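Local structure of lytic Polysaccharide Monooxygenase (Phytophthora infestans, 6Z5Y) at residues G93-D105 against G142-R154. The protein is a copper-dependent monooxygenase of a plant pathogen that probably cleaves pectin in the host cell wall by oxidation. Sequence-based numbering, arbitrary orientation. Where two conformers were deposited one is given.
Sequences GIVHAGPCEIWLD and GCMLRFYWLALQR. With CU (copper (II) ion), chain C.
E101 and Y148 exchange two backbone hydrogen bonds, as do W103 and R146, zipping strand 100-104 antiparallel to strand 143-154; these alternate with the non-hydrogen-bonded pairs C100–W149, I102–F147 and L104–L145. Before strand 100-104, L150 N donates to P99 O (3.0 Å) and L152 N to A97 O. Beyond it, D105 N donates to M144 O, while M144 N returns a bond to D105 OD1 (2.9 Å) from above the carboxylate plane. Two waters, one on D105 O and M144 O, the other on D105 OD1, accept from R146 NH1 in the guanidinium plane, M144 CG covering one face. Another water donates to H96 O and G98 O and weakly accepts from W149 NE1.

On one face of the sheet, I102 CG2 meets L145 CG (3.8 Å), I102 CG1 approaches the F147 ring edge, and C100 SG lies 3.9 Å from F147 CE1. The W149 indole, its CG anti to the backbone N (chi1 177°), lies along loop 94-99: H96 O and P99 O sit in plane at its edge, and CZ2 touches I94 CG2 (3.6 Å). On the opposite face W103 and Y148 rings meet obliquely, and W103 NE1 donates to E101 OE2 (2.8 Å).

H96 NE2 binds copper at 1.9 Å. W149 CH2 lies near its CD2, A151 CB near CB and Q153 OE1 near CE1, all oblique to the ring; the Q153 amide plane is 49° from it. H1 and Y164 complete the site, a histidine brace as in other LPMOs, in this copper-binding domain of a longer protein.

Disulfides join C100 to C115 and C143 to C138. In the five-stranded antiparallel sheet strands 107-112 and 158-170 flank the pair; helix 56-60 packs against P99 and Y148, helix 36-47 against L150 and L152.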
loop_
_atom_site.group_PDB
_atom_site.type_symbol
_atom_site.label_atom_id
_atom_site.label_comp_id
_atom_site.label_asym_id
_atom_site.label_seq_id
_atom_site.Cartn_x
_atom_site.Cartn_y
_atom_site.Cartn_z
ATOM N N GLY A 93 -7.780 2.555 10.719
ATOM C CA GLY A 93 -6.432 2.392 11.243
ATOM C C GLY A 93 -5.729 1.224 10.611
ATOM O O GLY A 93 -6.381 0.354 9.993
ATOM N N ILE A 94 -4.432 1.168 10.810
ATOM C CA ILE A 94 -3.610 0.087 10.246
ATOM C C ILE A 94 -3.299 -0.946 11.338
ATOM O O ILE A 94 -2.706 -0.572 12.361
ATOM C CB ILE A 94 -2.337 0.657 9.607
ATOM C CG1 ILE A 94 -2.660 1.566 8.426
ATOM C CG2 ILE A 94 -1.401 -0.477 9.241
ATOM C CD1 ILE A 94 -1.469 2.333 7.911
ATOM N N VAL A 95 -3.714 -2.197 11.127
ATOM C CA VAL A 95 -3.616 -3.230 12.182
ATOM C C VAL A 95 -2.743 -4.378 11.762
ATOM O O VAL A 95 -2.744 -5.366 12.485
ATOM C CB VAL A 95 -4.995 -3.764 12.638
ATOM C CG1 VAL A 95 -5.938 -2.668 13.056
ATOM C CG2 VAL A 95 -5.617 -4.694 11.589
ATOM N N HIS A 96 -2.019 -4.293 10.650
ATOM C CA HIS A 96 -1.033 -5.319 10.282
ATOM C C HIS A 96 0.308 -4.657 10.060
ATOM O O HIS A 96 0.348 -3.568 9.485
ATOM C CB HIS A 96 -1.397 -6.061 8.997
ATOM C CG HIS A 96 -2.824 -6.492 8.927
ATOM N ND1 HIS A 96 -3.398 -7.361 9.827
ATOM C CD2 HIS A 96 -3.774 -6.229 8.014
ATOM C CE1 HIS A 96 -4.662 -7.554 9.482
ATOM N NE2 HIS A 96 -4.920 -6.894 8.363
ATOM N N ALA A 97 1.372 -5.317 10.490
ATOM C CA ALA A 97 2.739 -4.877 10.201
ATOM C C ALA A 97 3.038 -5.013 8.714
ATOM O O ALA A 97 2.431 -5.800 8.005
ATOM C CB ALA A 97 3.728 -5.665 10.988
ATOM N N GLY A 98 4.021 -4.256 8.253
ATOM C CA GLY A 98 4.626 -4.455 6.927
ATOM C C GLY A 98 4.767 -3.152 6.155
ATOM O O GLY A 98 4.188 -2.124 6.531
ATOM N N PRO A 99 5.538 -3.198 5.071
ATOM C CA PRO A 99 5.870 -1.987 4.339
ATOM C C PRO A 99 4.724 -1.515 3.440
ATOM O O PRO A 99 3.953 -2.306 2.890
ATOM C CB PRO A 99 7.061 -2.436 3.485
ATOM C CG PRO A 99 6.816 -3.921 3.270
ATOM C CD PRO A 99 6.238 -4.397 4.586
ATOM N N CYS A 100 4.686 -0.208 3.243
ATOM C CA CYS A 100 3.729 0.382 2.310
ATOM C C CYS A 100 4.365 1.601 1.677
ATOM O O CYS A 100 5.399 2.141 2.128
ATOM C CB CYS A 100 2.371 0.661 2.932
ATOM S SG CYS A 100 2.196 2.205 3.829
ATOM N N GLU A 101 3.746 2.036 0.582
ATOM C CA GLU A 101 4.276 3.150 -0.188
ATOM C C GLU A 101 3.187 3.730 -1.066
ATOM O O GLU A 101 2.210 3.069 -1.416
ATOM C CB GLU A 101 5.503 2.715 -0.969
ATOM C CG GLU A 101 5.208 1.616 -1.954
ATOM C CD GLU A 101 6.441 0.860 -2.413
ATOM O OE1 GLU A 101 7.174 0.332 -1.542
ATOM O OE2 GLU A 101 6.627 0.715 -3.621
ATOM N N ILE A 102 3.404 4.981 -1.431
ATOM C CA ILE A 102 2.513 5.746 -2.336
ATOM C C ILE A 102 3.366 6.294 -3.460
ATOM O O ILE A 102 4.428 6.920 -3.205
ATOM C CB ILE A 102 1.796 6.871 -1.597
ATOM C CG1 ILE A 102 0.940 6.341 -0.459
ATOM C CG2 ILE A 102 0.940 7.689 -2.567
ATOM C CD1 ILE A 102 0.368 7.391 0.469
ATOM N N TRP A 103 2.885 6.113 -4.678
ATOM C CA TRP A 103 3.486 6.649 -5.904
ATOM C C TRP A 103 2.508 7.582 -6.584
ATOM O O TRP A 103 1.294 7.354 -6.544
ATOM C CB TRP A 103 3.803 5.500 -6.854
ATOM C CG TRP A 103 4.837 4.536 -6.383
ATOM C CD1 TRP A 103 4.714 3.600 -5.397
ATOM C CD2 TRP A 103 6.137 4.379 -6.925
ATOM N NE1 TRP A 103 5.868 2.877 -5.282
ATOM C CE2 TRP A 103 6.762 3.333 -6.212
ATOM C CE3 TRP A 103 6.839 4.995 -7.976
ATOM C CZ2 TRP A 103 8.030 2.864 -6.531
ATOM C CZ3 TRP A 103 8.100 4.529 -8.289
ATOM C CH2 TRP A 103 8.681 3.487 -7.559
ATOM N N LEU A 104 3.030 8.597 -7.239
ATOM C CA LEU A 104 2.261 9.455 -8.160
ATOM C C LEU A 104 2.900 9.263 -9.523
ATOM O O LEU A 104 4.076 9.653 -9.728
ATOM C CB LEU A 104 2.297 10.924 -7.718
ATOM C CG LEU A 104 1.768 11.180 -6.324
ATOM C CD1 LEU A 104 1.892 12.641 -5.979
ATOM C CD2 LEU A 104 0.331 10.721 -6.154
ATOM N N ASP A 105 2.226 8.561 -10.405
ATOM C CA ASP A 105 2.870 8.006 -11.608
ATOM C C ASP A 105 4.162 7.320 -11.162
ATOM O O ASP A 105 4.111 6.451 -10.261
ATOM C CB ASP A 105 2.962 9.045 -12.726
ATOM C CG ASP A 105 1.585 9.561 -13.142
ATOM O OD1 ASP A 105 0.667 8.738 -13.170
ATOM O OD2 ASP A 105 1.500 10.762 -13.486
ATOM N N GLY A 142 -2.481 15.747 -14.315
ATOM C CA GLY A 142 -3.004 14.828 -13.313
ATOM C C GLY A 142 -1.987 13.756 -13.066
ATOM O O GLY A 142 -0.834 13.851 -13.487
ATOM N N CYS A 143 -2.420 12.715 -12.417
ATOM C CA CYS A 143 -1.491 11.608 -12.105
ATOM C C CYS A 143 -2.329 10.432 -11.661
ATOM O O CYS A 143 -3.445 10.607 -11.198
ATOM C CB CYS A 143 -0.463 11.938 -11.026
ATOM S SG CYS A 143 -1.257 12.454 -9.502
ATOM N N MET A 144 -1.761 9.262 -11.741
ATOM C CA MET A 144 -2.322 8.101 -11.053
ATOM C C MET A 144 -1.601 7.917 -9.721
ATOM O O MET A 144 -0.388 7.646 -9.690
ATOM C CB MET A 144 -2.136 6.843 -11.897
ATOM C CG MET A 144 -2.837 5.621 -11.317
ATOM S SD MET A 144 -4.618 5.792 -11.189
ATOM C CE MET A 144 -5.011 6.120 -12.889
ATOM N N LEU A 145 -2.364 8.007 -8.640
ATOM C CA LEU A 145 -1.829 7.608 -7.324
ATOM C C LEU A 145 -1.907 6.093 -7.230
ATOM O O LEU A 145 -2.916 5.494 -7.567
ATOM C CB LEU A 145 -2.627 8.266 -6.213
ATOM C CG LEU A 145 -2.146 7.919 -4.794
ATOM C CD1 LEU A 145 -2.487 9.042 -3.815
ATOM C CD2 LEU A 145 -2.756 6.619 -4.275
ATOM N N ARG A 146 -0.805 5.479 -6.818
ATOM C CA ARG A 146 -0.808 4.042 -6.553
ATOM C C ARG A 146 -0.323 3.796 -5.147
ATOM O O ARG A 146 0.729 4.303 -4.735
ATOM C CB ARG A 146 0.019 3.275 -7.573
ATOM C CG ARG A 146 -0.622 3.274 -8.955
ATOM C CD ARG A 146 0.183 2.473 -9.958
ATOM N NE ARG A 146 -0.449 2.402 -11.278
ATOM C CZ ARG A 146 -0.337 3.320 -12.240
ATOM N NH1 ARG A 146 0.415 4.400 -12.073
ATOM N NH2 ARG A 146 -0.965 3.148 -13.393
ATOM N N PHE A 147 -1.096 3.009 -4.420
ATOM C CA PHE A 147 -0.765 2.557 -3.053
ATOM C C PHE A 147 -0.464 1.084 -3.105
ATOM O O PHE A 147 -1.223 0.317 -3.741
ATOM C CB PHE A 147 -1.958 2.828 -2.143
ATOM C CG PHE A 147 -1.832 2.309 -0.739
ATOM C CD1 PHE A 147 -0.892 2.858 0.110
ATOM C CD2 PHE A 147 -2.587 1.240 -0.293
ATOM C CE1 PHE A 147 -0.808 2.398 1.427
ATOM C CE2 PHE A 147 -2.490 0.773 1.004
ATOM C CZ PHE A 147 -1.597 1.354 1.862
ATOM N N TYR A 148 0.580 0.689 -2.414
ATOM C CA TYR A 148 0.963 -0.721 -2.250
ATOM C C TYR A 148 1.232 -0.959 -0.779
ATOM O O TYR A 148 1.991 -0.185 -0.169
ATOM C CB TYR A 148 2.217 -1.031 -3.041
ATOM C CG TYR A 148 2.127 -0.828 -4.529
ATOM C CD1 TYR A 148 2.315 0.404 -5.114
ATOM C CD2 TYR A 148 1.866 -1.911 -5.368
ATOM C CE1 TYR A 148 2.219 0.549 -6.508
ATOM C CE2 TYR A 148 1.772 -1.787 -6.741
ATOM C CZ TYR A 148 1.946 -0.550 -7.312
ATOM O OH TYR A 148 1.891 -0.374 -8.681
ATOM N N TRP A 149 0.726 -2.059 -0.281
ATOM C CA TRP A 149 0.954 -2.439 1.123
ATOM C C TRP A 149 1.106 -3.960 1.153
ATOM O O TRP A 149 0.218 -4.687 0.683
ATOM C CB TRP A 149 -0.210 -1.984 1.999
ATOM C CG TRP A 149 -0.168 -2.343 3.450
ATOM C CD1 TRP A 149 0.923 -2.526 4.242
ATOM C CD2 TRP A 149 -1.321 -2.479 4.291
ATOM N NE1 TRP A 149 0.523 -2.810 5.519
ATOM C CE2 TRP A 149 -0.850 -2.749 5.589
ATOM C CE3 TRP A 149 -2.697 -2.364 4.073
ATOM C CZ2 TRP A 149 -1.728 -2.934 6.667
ATOM C CZ3 TRP A 149 -3.553 -2.561 5.125
ATOM C CH2 TRP A 149 -3.085 -2.841 6.403
ATOM N N LEU A 150 2.241 -4.411 1.661
ATOM C CA LEU A 150 2.463 -5.842 1.916
ATOM C C LEU A 150 2.296 -6.069 3.401
ATOM O O LEU A 150 3.192 -5.754 4.203
ATOM C CB LEU A 150 3.855 -6.217 1.457
ATOM C CG LEU A 150 4.137 -7.713 1.517
ATOM C CD1 LEU A 150 3.384 -8.429 0.432
ATOM C CD2 LEU A 150 5.600 -8.023 1.495
ATOM N N ALA A 151 1.099 -6.541 3.765
ATOM C CA ALA A 151 0.792 -6.806 5.169
ATOM C C ALA A 151 1.300 -8.191 5.514
ATOM O O ALA A 151 1.197 -9.148 4.735
ATOM C CB ALA A 151 -0.685 -6.700 5.397
ATOM N N LEU A 152 1.908 -8.279 6.674
ATOM C CA LEU A 152 2.474 -9.518 7.242
ATOM C C LEU A 152 1.570 -9.901 8.412
ATOM O O LEU A 152 1.375 -9.079 9.327
ATOM C CB LEU A 152 3.905 -9.248 7.705
ATOM C CG LEU A 152 4.819 -8.580 6.684
ATOM C CD1 LEU A 152 6.129 -8.204 7.358
ATOM C CD2 LEU A 152 5.069 -9.496 5.488
ATOM N N GLN A 153 0.997 -11.095 8.398
ATOM C CA GLN A 153 0.052 -11.456 9.493
ATOM C C GLN A 153 0.202 -12.946 9.752
ATOM O O GLN A 153 0.653 -13.707 8.886
ATOM C CB GLN A 153 -1.414 -11.058 9.216
ATOM C CG GLN A 153 -2.405 -11.386 10.347
ATOM C CD GLN A 153 -3.834 -10.955 10.071
ATOM O OE1 GLN A 153 -4.275 -10.877 8.916
ATOM N NE2 GLN A 153 -4.582 -10.707 11.137
ATOM N N ARG A 154 -0.087 -13.321 10.988
ATOM C CA ARG A 154 -0.132 -14.733 11.414
ATOM C C ARG A 154 -1.589 -15.173 11.528
ATOM O O ARG A 154 -2.375 -14.536 12.242
ATOM C CB ARG A 154 0.595 -14.900 12.739
ATOM C CG ARG A 154 1.999 -14.341 12.736
ATOM C CD ARG A 154 2.634 -14.420 14.096
ATOM N NE ARG A 154 3.892 -13.694 14.193
ATOM C CZ ARG A 154 5.095 -14.189 13.922
ATOM N NH1 ARG A 154 5.199 -15.426 13.471
ATOM N NH2 ARG A 154 6.195 -13.473 14.060
HETATM CU CU CU C . -6.576 -6.852 7.404
HETATM O O HOH W 1 1.943 -1.806 8.094
HETATM O O HOH W 2 0.730 -7.919 11.627
HETATM O O HOH W 3 1.577 5.480 -9.654
HETATM O O HOH W 4 1.198 6.289 -14.160
#